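Long-range contacts in penicillin binding protein 2X (Streptococcus thermophilus, PDB 5U47), which probably cross-links peptidoglycan strands as a transpeptidase of the septal cell-wall machinery and, like its relatives, is probably inactivated by beta-lactams: residues A[220-224]-A[257-261]; A[248-254]-A[538-544]; A[682-688]-A[701-707]. The protein carries 1 engineered substitution. All blocks are in the same frame, centred on the assembly; numbering follows the deposited sequence.

Interaction 1: residues A[220-224]-A[257-261]; sequences TTLSA and EILAT
Thr221 meets Ile258 through a hydroxyl set between its own backbone N and carbonyl carbon (chi1 52°), a rotation that aims OG1 at the carbonyl of Ile258 and leaves CG2 over the side chain of Glu257. The bond from Thr221 OG1 to Ile258 O is short, 2.6 Å, and reaches the oxygen from somewhat outside the carbonyl plane. On the methyl branch, Thr221 CG2 lies 3.9 Å from Glu257 CG, the two side chains passing at a slant. The carboxylate of Glu257 turns to other partners: OE1 bonds to the hydroxyl of Thr255, while OE2 forms salt bridges with Arg38 and Lys439, two basic groups that would be expected to balance the charge of this buried acid.

Two residues on, the backbone takes over. Ser223 N donates to Leu259 O at 3.0 Å in a nearly straight bond (170° at the hydrogen), and the same oxygen receives a CA-H...O contact from Leu222 CA at 3.5 Å. Leu222 has CG anti to its carbonyl carbon (chi1 -59°), which carries CD2 back to the strand, where it rests 3.9 Å from Ala260 CA and more loosely against CG2 of both Ile258 and Thr261. Leu259 points its CB away from the loop, but its CD2 methyl still lies 3.6 Å from Thr221 O.

Ser223 occupies the N-cap position of helix 224-241, and its OG makes a weak hydrogen bond to Leu226 N. The contact therefore ties the loop leading into that helix to the start of edge strand 258-264, at the point where Leu259 and Ala260 both face Val250 of the next strand in a classic beta bulge of the five-stranded antiparallel sheet of the penicillin-binding transpeptidase domain, a member of the beta-lactamase clan.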
loop_
_atom_site.group_PDB
_atom_site.type_symbol
_atom_site.label_atom_id
_atom_site.label_comp_id
_atom_site.label_asym_id
_atom_site.label_seq_id
_atom_site.Cartn_x
_atom_site.Cartn_y
_atom_site.Cartn_z
ATOM N N THR A 220 -2.593 5.279 9.023
ATOM C CA THR A 220 -1.652 4.920 7.998
ATOM C C THR A 220 -0.353 5.684 8.202
ATOM O O THR A 220 -0.262 6.602 9.047
ATOM C CB THR A 220 -2.197 5.202 6.587
ATOM O OG1 THR A 220 -2.357 6.611 6.393
ATOM C CG2 THR A 220 -3.507 4.492 6.376
ATOM N N THR A 221 0.661 5.300 7.431
ATOM C CA THR A 221 1.965 5.959 7.479
ATOM C C THR A 221 1.990 7.234 6.653
ATOM O O THR A 221 2.961 7.996 6.710
ATOM C CB THR A 221 3.061 5.013 6.928
ATOM O OG1 THR A 221 2.658 4.536 5.651
ATOM C CG2 THR A 221 3.257 3.854 7.859
ATOM N N LEU A 222 0.938 7.466 5.865
ATOM C CA LEU A 222 0.881 8.646 4.992
ATOM C C LEU A 222 0.923 9.973 5.753
ATOM O O LEU A 222 0.472 10.069 6.873
ATOM C CB LEU A 222 -0.380 8.655 4.124
ATOM C CG LEU A 222 -0.698 7.523 3.151
ATOM C CD1 LEU A 222 -1.997 7.863 2.429
ATOM C CD2 LEU A 222 0.407 7.263 2.146
ATOM N N SER A 223 1.540 10.964 5.118
ATOM C CA SER A 223 1.578 12.330 5.587
ATOM C C SER A 223 0.630 13.093 4.692
ATOM O O SER A 223 0.938 13.298 3.502
ATOM C CB SER A 223 2.975 12.890 5.421
ATOM O OG SER A 223 2.994 14.292 5.628
ATOM N N ALA A 224 -0.527 13.489 5.222
ATOM C CA ALA A 224 -1.484 14.238 4.397
ATOM C C ALA A 224 -0.903 15.466 3.697
ATOM O O ALA A 224 -1.165 15.652 2.499
ATOM C CB ALA A 224 -2.762 14.578 5.169
ATOM N N GLU A 257 8.571 3.115 5.876
ATOM C CA GLU A 257 7.214 3.677 5.907
ATOM C C GLU A 257 6.887 4.385 4.614
ATOM O O GLU A 257 7.713 5.166 4.112
ATOM C CB GLU A 257 7.079 4.707 7.028
ATOM C CG GLU A 257 7.147 4.183 8.449
ATOM C CD GLU A 257 7.343 5.344 9.413
ATOM O OE1 GLU A 257 8.512 5.843 9.505
ATOM O OE2 GLU A 257 6.332 5.778 10.029
ATOM N N ILE A 258 5.694 4.131 4.083
ATOM C CA ILE A 258 5.218 4.803 2.867
ATOM C C ILE A 258 4.576 6.141 3.286
ATOM O O ILE A 258 3.504 6.160 3.871
ATOM C CB ILE A 258 4.250 3.912 2.081
ATOM C CG1 ILE A 258 5.008 2.660 1.595
ATOM C CG2 ILE A 258 3.638 4.676 0.916
ATOM C CD1 ILE A 258 4.119 1.540 1.072
ATOM N N LEU A 259 5.238 7.240 2.945
ATOM C CA LEU A 259 4.818 8.586 3.343
ATOM C C LEU A 259 3.858 9.230 2.366
ATOM O O LEU A 259 3.076 10.093 2.749
ATOM C CB LEU A 259 6.037 9.469 3.552
ATOM C CG LEU A 259 7.027 8.939 4.595
ATOM C CD1 LEU A 259 8.266 9.810 4.710
ATOM C CD2 LEU A 259 6.348 8.834 5.935
ATOM N N ALA A 260 3.935 8.838 1.103
ATOM C CA ALA A 260 2.996 9.316 0.122
ATOM C C ALA A 260 2.983 8.382 -1.062
ATOM O O ALA A 260 4.017 7.833 -1.440
ATOM C CB ALA A 260 3.350 10.729 -0.314
ATOM N N THR A 261 1.813 8.171 -1.653
ATOM C CA THR A 261 1.745 7.280 -2.806
ATOM C C THR A 261 0.569 7.648 -3.677
ATOM O O THR A 261 -0.515 7.909 -3.178
ATOM C CB THR A 261 1.700 5.793 -2.378
ATOM O OG1 THR A 261 1.826 4.953 -3.530
ATOM C CG2 THR A 261 0.445 5.446 -1.606
#

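Interaction 2: residues A[248-254]-A[538-544]; sequences ATVVNAK and DPEYIMY
Val251 and Ile542 form a hydrogen-bonded antiparallel pair: Val251 N donates to Ile542 O and Ile542 N to Val251 O, each at 2.8 Å and in the carbonyl plane. Thr249 and Tyr544 repeat the reciprocal pattern at 3.0 Å between N and O. Between them, Val250 and Met543 make a non-hydrogen-bonded pair in which Val250 CG2 lies 4.0 Å from both CG and SD of the extended methionine.

Just past the end of strand 248-252, Ala253 N bonds to Glu540 O from well above the carbonyl plane, and Ala253 CB packs on Pro539 CB and Ile542 CG1, both 3.9 Å away. Lys254, bent at its last torsion (chi4 -71°), runs past the Glu540 carboxylate and places NZ 2.7 Å from Asp538 OD1 in a salt bridge that meets OD1 on the syn side of the Asp538 carboxylate, somewhat out of its plane. An Asx turn, with Lys254 N donating to Asn252 OD1 at 2.8 Å, shapes this exit.

Further out, Thr249 OG1 bonds to Gln416 and Tyr544 OH to Tyr291. Helix 416-427 covers the face bearing Thr249, Ile542 and Tyr544; helices 224-241 and 558-572 cover the face of Val250 and Met543, with strands 258-264 and 526-534 flanking the pair.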
loop_
_atom_site.group_PDB
_atom_site.type_symbol
_atom_site.label_atom_id
_atom_site.label_comp_id
_atom_site.label_asym_id
_atom_site.label_seq_id
_atom_site.Cartn_x
_atom_site.Cartn_y
_atom_site.Cartn_z
ATOM N N ALA A 248 3.920 7.379 -8.361
ATOM C CA ALA A 248 4.935 8.046 -7.548
ATOM C C ALA A 248 4.739 7.661 -6.101
ATOM O O ALA A 248 3.595 7.727 -5.594
ATOM C CB ALA A 248 4.828 9.533 -7.686
ATOM N N THR A 249 5.835 7.284 -5.436
ATOM C CA THR A 249 5.806 6.922 -4.043
ATOM C C THR A 249 7.027 7.457 -3.317
ATOM O O THR A 249 8.149 7.399 -3.834
ATOM C CB THR A 249 5.733 5.383 -3.881
ATOM O OG1 THR A 249 4.515 4.905 -4.464
ATOM C CG2 THR A 249 5.744 4.972 -2.431
ATOM N N VAL A 250 6.796 7.982 -2.119
ATOM C CA VAL A 250 7.865 8.467 -1.250
ATOM C C VAL A 250 7.934 7.533 -0.033
ATOM O O VAL A 250 6.914 7.253 0.605
ATOM C CB VAL A 250 7.597 9.898 -0.773
ATOM C CG1 VAL A 250 8.722 10.388 0.166
ATOM C CG2 VAL A 250 7.444 10.830 -1.954
ATOM N N VAL A 251 9.138 7.095 0.310
ATOM C CA VAL A 251 9.358 6.166 1.418
ATOM C C VAL A 251 10.435 6.694 2.337
ATOM O O VAL A 251 11.419 7.305 1.881
ATOM C CB VAL A 251 9.823 4.784 0.879
ATOM C CG1 VAL A 251 10.129 3.804 1.999
ATOM C CG2 VAL A 251 8.756 4.183 -0.046
ATOM N N ASN A 252 10.255 6.453 3.631
ATOM C CA ASN A 252 11.261 6.795 4.636
ATOM C C ASN A 252 12.370 5.759 4.459
ATOM O O ASN A 252 12.160 4.553 4.637
ATOM C CB ASN A 252 10.665 6.738 6.049
ATOM C CG ASN A 252 11.676 7.093 7.127
ATOM O OD1 ASN A 252 12.821 6.633 7.109
ATOM N ND2 ASN A 252 11.254 7.919 8.068
ATOM N N ALA A 253 13.554 6.253 4.109
ATOM C CA ALA A 253 14.714 5.417 3.822
ATOM C C ALA A 253 15.226 4.607 4.976
ATOM O O ALA A 253 15.898 3.612 4.761
ATOM C CB ALA A 253 15.847 6.281 3.294
ATOM N N LYS A 254 14.924 5.030 6.189
ATOM C CA LYS A 254 15.408 4.356 7.384
ATOM C C LYS A 254 14.378 3.440 8.020
ATOM O O LYS A 254 14.755 2.617 8.843
ATOM C CB LYS A 254 15.826 5.388 8.444
ATOM C CG LYS A 254 16.956 6.316 8.016
ATOM C CD LYS A 254 17.204 7.341 9.108
ATOM C CE LYS A 254 18.262 8.356 8.733
ATOM N NZ LYS A 254 19.629 7.786 8.697
ATOM N N ASP A 538 23.706 9.630 3.630
ATOM C CA ASP A 538 22.915 9.115 4.764
ATOM C C ASP A 538 21.425 9.380 4.411
ATOM O O ASP A 538 20.820 10.327 4.904
ATOM C CB ASP A 538 23.358 9.855 6.027
ATOM C CG ASP A 538 22.605 9.425 7.288
ATOM O OD1 ASP A 538 21.873 8.388 7.272
ATOM O OD2 ASP A 538 22.770 10.150 8.310
ATOM N N PRO A 539 20.843 8.546 3.532
ATOM C CA PRO A 539 19.495 8.851 3.037
ATOM C C PRO A 539 18.371 8.952 4.098
ATOM O O PRO A 539 18.364 8.227 5.084
ATOM C CB PRO A 539 19.214 7.725 2.028
ATOM C CG PRO A 539 20.539 7.154 1.675
ATOM C CD PRO A 539 21.440 7.376 2.863
ATOM N N GLU A 540 17.472 9.897 3.872
ATOM C CA GLU A 540 16.311 10.100 4.716
ATOM C C GLU A 540 15.065 9.659 3.969
ATOM O O GLU A 540 14.183 9.036 4.568
ATOM C CB GLU A 540 16.172 11.570 5.114
ATOM C CG GLU A 540 17.335 12.129 5.928
ATOM C CD GLU A 540 17.381 11.600 7.350
ATOM O OE1 GLU A 540 16.343 11.115 7.855
ATOM O OE2 GLU A 540 18.452 11.697 7.979
ATOM N N TYR A 541 15.008 9.965 2.677
ATOM C CA TYR A 541 13.870 9.656 1.834
ATOM C C TYR A 541 14.272 9.011 0.496
ATOM O O TYR A 541 15.354 9.282 -0.065
ATOM C CB TYR A 541 13.030 10.938 1.563
ATOM C CG TYR A 541 12.621 11.598 2.845
ATOM C CD1 TYR A 541 11.659 11.022 3.678
ATOM C CD2 TYR A 541 13.253 12.742 3.283
ATOM C CE1 TYR A 541 11.331 11.598 4.895
ATOM C CE2 TYR A 541 12.934 13.312 4.496
ATOM C CZ TYR A 541 11.985 12.746 5.294
ATOM O OH TYR A 541 11.695 13.347 6.488
ATOM N N ILE A 542 13.386 8.136 0.025
ATOM C CA ILE A 542 13.492 7.479 -1.264
ATOM C C ILE A 542 12.223 7.886 -2.021
ATOM O O ILE A 542 11.117 7.896 -1.448
ATOM C CB ILE A 542 13.426 5.933 -1.164
ATOM C CG1 ILE A 542 14.551 5.376 -0.296
ATOM C CG2 ILE A 542 13.503 5.296 -2.558
ATOM C CD1 ILE A 542 14.286 3.942 0.158
ATOM N N MET A 543 12.378 8.209 -3.293
ATOM C CA MET A 543 11.231 8.490 -4.141
ATOM C C MET A 543 11.368 7.694 -5.433
ATOM O O MET A 543 12.457 7.612 -6.015
ATOM C CB MET A 543 11.102 9.978 -4.419
ATOM C CG MET A 543 9.830 10.324 -5.154
ATOM S SD MET A 543 9.540 12.100 -5.170
ATOM C CE MET A 543 7.887 12.105 -5.847
ATOM N N TYR A 544 10.268 7.112 -5.881
ATOM C CA TYR A 544 10.244 6.313 -7.115
ATOM C C TYR A 544 9.085 6.778 -7.966
ATOM O O TYR A 544 7.937 6.819 -7.494
ATOM C CB TYR A 544 10.120 4.837 -6.753
ATOM C CG TYR A 544 10.068 3.845 -7.894
ATOM C CD1 TYR A 544 11.026 3.851 -8.902
ATOM C CD2 TYR A 544 9.152 2.813 -7.890
ATOM C CE1 TYR A 544 11.013 2.902 -9.915
ATOM C CE2 TYR A 544 9.126 1.865 -8.909
ATOM C CZ TYR A 544 10.065 1.905 -9.910
ATOM O OH TYR A 544 10.045 0.962 -10.921
#

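Interaction 3: residues A[682-688]-A[701-707]; sequences GTVTKQS and ITITLGD
The flat carbonyl of Thr704 gathers donors from Thr685 and Lys686 of the facing strand. Thr685 N approaches its oxygen at 2.8 Å, tilted 28° from the carbonyl plane, and Lys686 N adds a weak bond to the same atom, as does Thr685 OG1; Val684 CA contributes a CA-H...O contact. Because Thr685 and Lys686 both face Thr704, this is a classic beta bulge, and the register shifts by one residue across it. The two ends of the pairing differ: Thr683 N meets Gly706 O from above the carbonyl plane, 61° out, whereas Ser688 N lies in the plane of the Thr702 carbonyl, though with a bent N-H...O.

Ser688 closes the pairing with its side chain. OG sits between the backbone N and carbonyl carbon (chi1 67°), where it accepts from Thr702 N at 2.8 Å in a nearly straight bond. On the face carrying Val684, Gln687, Ile703 and Leu705, Val684 CG2 touches Ile703 CG2 at 3.7 Å and Leu705 CD2 at 4.0 Å, while Ile703 CD1 lies 3.7 Å from Gln687 CB. The Gln687 amide leads away to the backbone of Met655, Pro653 and Val689. Across the sheet, the more open face pairs Lys686 CB with Thr704 CB at 3.8 Å.

These strands belong to the three-stranded sheet of a PASTA domain, in which 700-706 is central, antiparallel to 683-687 and parallel to 673-677. Helix 660-670 packs on the face of Val684 and Leu705, beside the loop residues Leu652, Met655 and Trp658.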
loop_
_atom_site.group_PDB
_atom_site.type_symbol
_atom_site.label_atom_id
_atom_site.label_comp_id
_atom_site.label_asym_id
_atom_site.label_seq_id
_atom_site.Cartn_x
_atom_site.Cartn_y
_atom_site.Cartn_z
ATOM N N GLY A 682 20.688 -9.775 21.273
ATOM C CA GLY A 682 20.784 -9.321 19.911
ATOM C C GLY A 682 20.095 -10.122 18.830
ATOM O O GLY A 682 19.449 -11.139 19.066
ATOM N N THR A 683 20.237 -9.591 17.627
ATOM C CA THR A 683 19.705 -10.165 16.429
ATOM C C THR A 683 20.896 -10.475 15.538
ATOM O O THR A 683 21.964 -9.872 15.664
ATOM C CB THR A 683 18.772 -9.184 15.686
ATOM O OG1 THR A 683 19.416 -7.910 15.589
ATOM C CG2 THR A 683 17.468 -9.004 16.418
ATOM N N VAL A 684 20.681 -11.402 14.631
ATOM C CA VAL A 684 21.712 -11.885 13.734
ATOM C C VAL A 684 22.293 -10.774 12.853
ATOM O O VAL A 684 21.539 -10.011 12.199
ATOM C CB VAL A 684 21.138 -12.991 12.834
ATOM C CG1 VAL A 684 22.152 -13.466 11.795
ATOM C CG2 VAL A 684 20.640 -14.147 13.678
ATOM N N THR A 685 23.622 -10.681 12.857
ATOM C CA THR A 685 24.345 -9.740 11.986
ATOM C C THR A 685 25.232 -10.467 10.969
ATOM O O THR A 685 25.646 -9.866 9.992
ATOM C CB THR A 685 25.206 -8.728 12.765
ATOM O OG1 THR A 685 26.131 -9.423 13.620
ATOM C CG2 THR A 685 24.319 -7.792 13.592
ATOM N N LYS A 686 25.550 -11.736 11.223
ATOM C CA LYS A 686 26.363 -12.527 10.290
ATOM C C LYS A 686 26.056 -14.009 10.474
ATOM O O LYS A 686 25.690 -14.447 11.569
ATOM C CB LYS A 686 27.873 -12.281 10.489
ATOM C CG LYS A 686 28.334 -10.834 10.323
ATOM C CD LYS A 686 29.845 -10.672 10.404
ATOM C CE LYS A 686 30.551 -11.328 9.225
ATOM N NZ LYS A 686 32.021 -11.075 9.247
ATOM N N GLN A 687 26.195 -14.772 9.391
ATOM C CA GLN A 687 25.995 -16.228 9.418
ATOM C C GLN A 687 27.180 -16.820 8.648
ATOM O O GLN A 687 27.595 -16.262 7.647
ATOM C CB GLN A 687 24.640 -16.621 8.821
ATOM C CG GLN A 687 24.420 -16.248 7.366
ATOM C CD GLN A 687 22.970 -16.434 6.977
ATOM O OE1 GLN A 687 22.132 -15.618 7.330
ATOM N NE2 GLN A 687 22.669 -17.494 6.238
ATOM N N SER A 688 27.737 -17.919 9.148
ATOM C CA SER A 688 28.943 -18.532 8.555
ATOM C C SER A 688 28.633 -19.393 7.335
ATOM O O SER A 688 29.538 -19.757 6.598
ATOM C CB SER A 688 29.686 -19.369 9.605
ATOM O OG SER A 688 28.916 -20.512 9.986
ATOM N N ILE A 701 26.322 -24.005 12.102
ATOM C CA ILE A 701 26.425 -22.638 11.661
ATOM C C ILE A 701 26.924 -21.795 12.824
ATOM O O ILE A 701 26.540 -22.013 13.981
ATOM C CB ILE A 701 25.079 -22.044 11.205
ATOM C CG1 ILE A 701 24.365 -22.934 10.182
ATOM C CG2 ILE A 701 25.299 -20.661 10.615
ATOM C CD1 ILE A 701 22.952 -22.471 9.863
ATOM N N THR A 702 27.806 -20.854 12.516
ATOM C CA THR A 702 28.231 -19.870 13.493
ATOM C C THR A 702 27.416 -18.615 13.190
ATOM O O THR A 702 27.484 -18.053 12.088
ATOM C CB THR A 702 29.736 -19.570 13.459
ATOM O OG1 THR A 702 30.450 -20.738 13.846
ATOM C CG2 THR A 702 30.082 -18.452 14.445
ATOM N N ILE A 703 26.624 -18.207 14.168
ATOM C CA ILE A 703 25.786 -17.022 14.058
ATOM C C ILE A 703 26.334 -15.922 14.958
ATOM O O ILE A 703 26.514 -16.130 16.166
ATOM C CB ILE A 703 24.368 -17.358 14.528
ATOM C CG1 ILE A 703 23.675 -18.278 13.515
ATOM C CG2 ILE A 703 23.540 -16.100 14.789
ATOM C CD1 ILE A 703 23.352 -17.626 12.191
ATOM N N THR A 704 26.540 -14.746 14.376
ATOM C CA THR A 704 26.970 -13.579 15.112
ATOM C C THR A 704 25.724 -12.762 15.435
ATOM O O THR A 704 24.881 -12.518 14.560
ATOM C CB THR A 704 27.965 -12.744 14.292
ATOM O OG1 THR A 704 29.081 -13.567 13.941
ATOM C CG2 THR A 704 28.472 -11.513 15.085
ATOM N N LEU A 705 25.603 -12.362 16.693
ATOM C CA LEU A 705 24.486 -11.544 17.158
ATOM C C LEU A 705 24.984 -10.128 17.484
ATOM O O LEU A 705 26.065 -9.956 18.034
ATOM C CB LEU A 705 23.856 -12.150 18.417
ATOM C CG LEU A 705 23.293 -13.557 18.301
ATOM C CD1 LEU A 705 22.903 -14.066 19.680
ATOM C CD2 LEU A 705 22.119 -13.586 17.342
ATOM N N GLY A 706 24.183 -9.129 17.132
ATOM C CA GLY A 706 24.493 -7.725 17.407
ATOM C C GLY A 706 23.301 -7.104 18.124
ATOM O O GLY A 706 22.201 -7.022 17.561
ATOM N N ASP A 707 23.505 -6.704 19.380
ATOM C CA ASP A 707 22.427 -6.067 20.168
ATOM C C ASP A 707 22.533 -4.541 20.034
ATOM O O ASP A 707 22.326 -4.013 18.934
ATOM C CB ASP A 707 22.396 -6.547 21.649
ATOM C CG ASP A 707 23.772 -6.508 22.343
ATOM O OD1 ASP A 707 24.811 -6.693 21.669
ATOM O OD2 ASP A 707 23.809 -6.328 23.580
ATOM O OXT ASP A 707 22.829 -3.795 20.971
#

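Interactions 1 and 2 are buried and share one five-stranded sheet, in which strands 258-264 and 245-252 are neighbours. They touch directly: Thr261 OG1 lies 2.8 Å from Thr249 OG1, a probable hydrogen bond, and Ala260 O lies 2.9 Å from Val250 N. Interaction 1 joins a loop to the sheet edge with one hydrogen bond from a hydroxyl and one from a backbone N-H, whereas interaction 2 is regular strand pairing inside the sheet, with its salt bridge kept for the more open end. Interaction 3 stands apart in a PASTA domain, its centre about 28 Å from that of interaction 2. It too is antiparallel pairing, but partly exposed, bulged and rich in threonine.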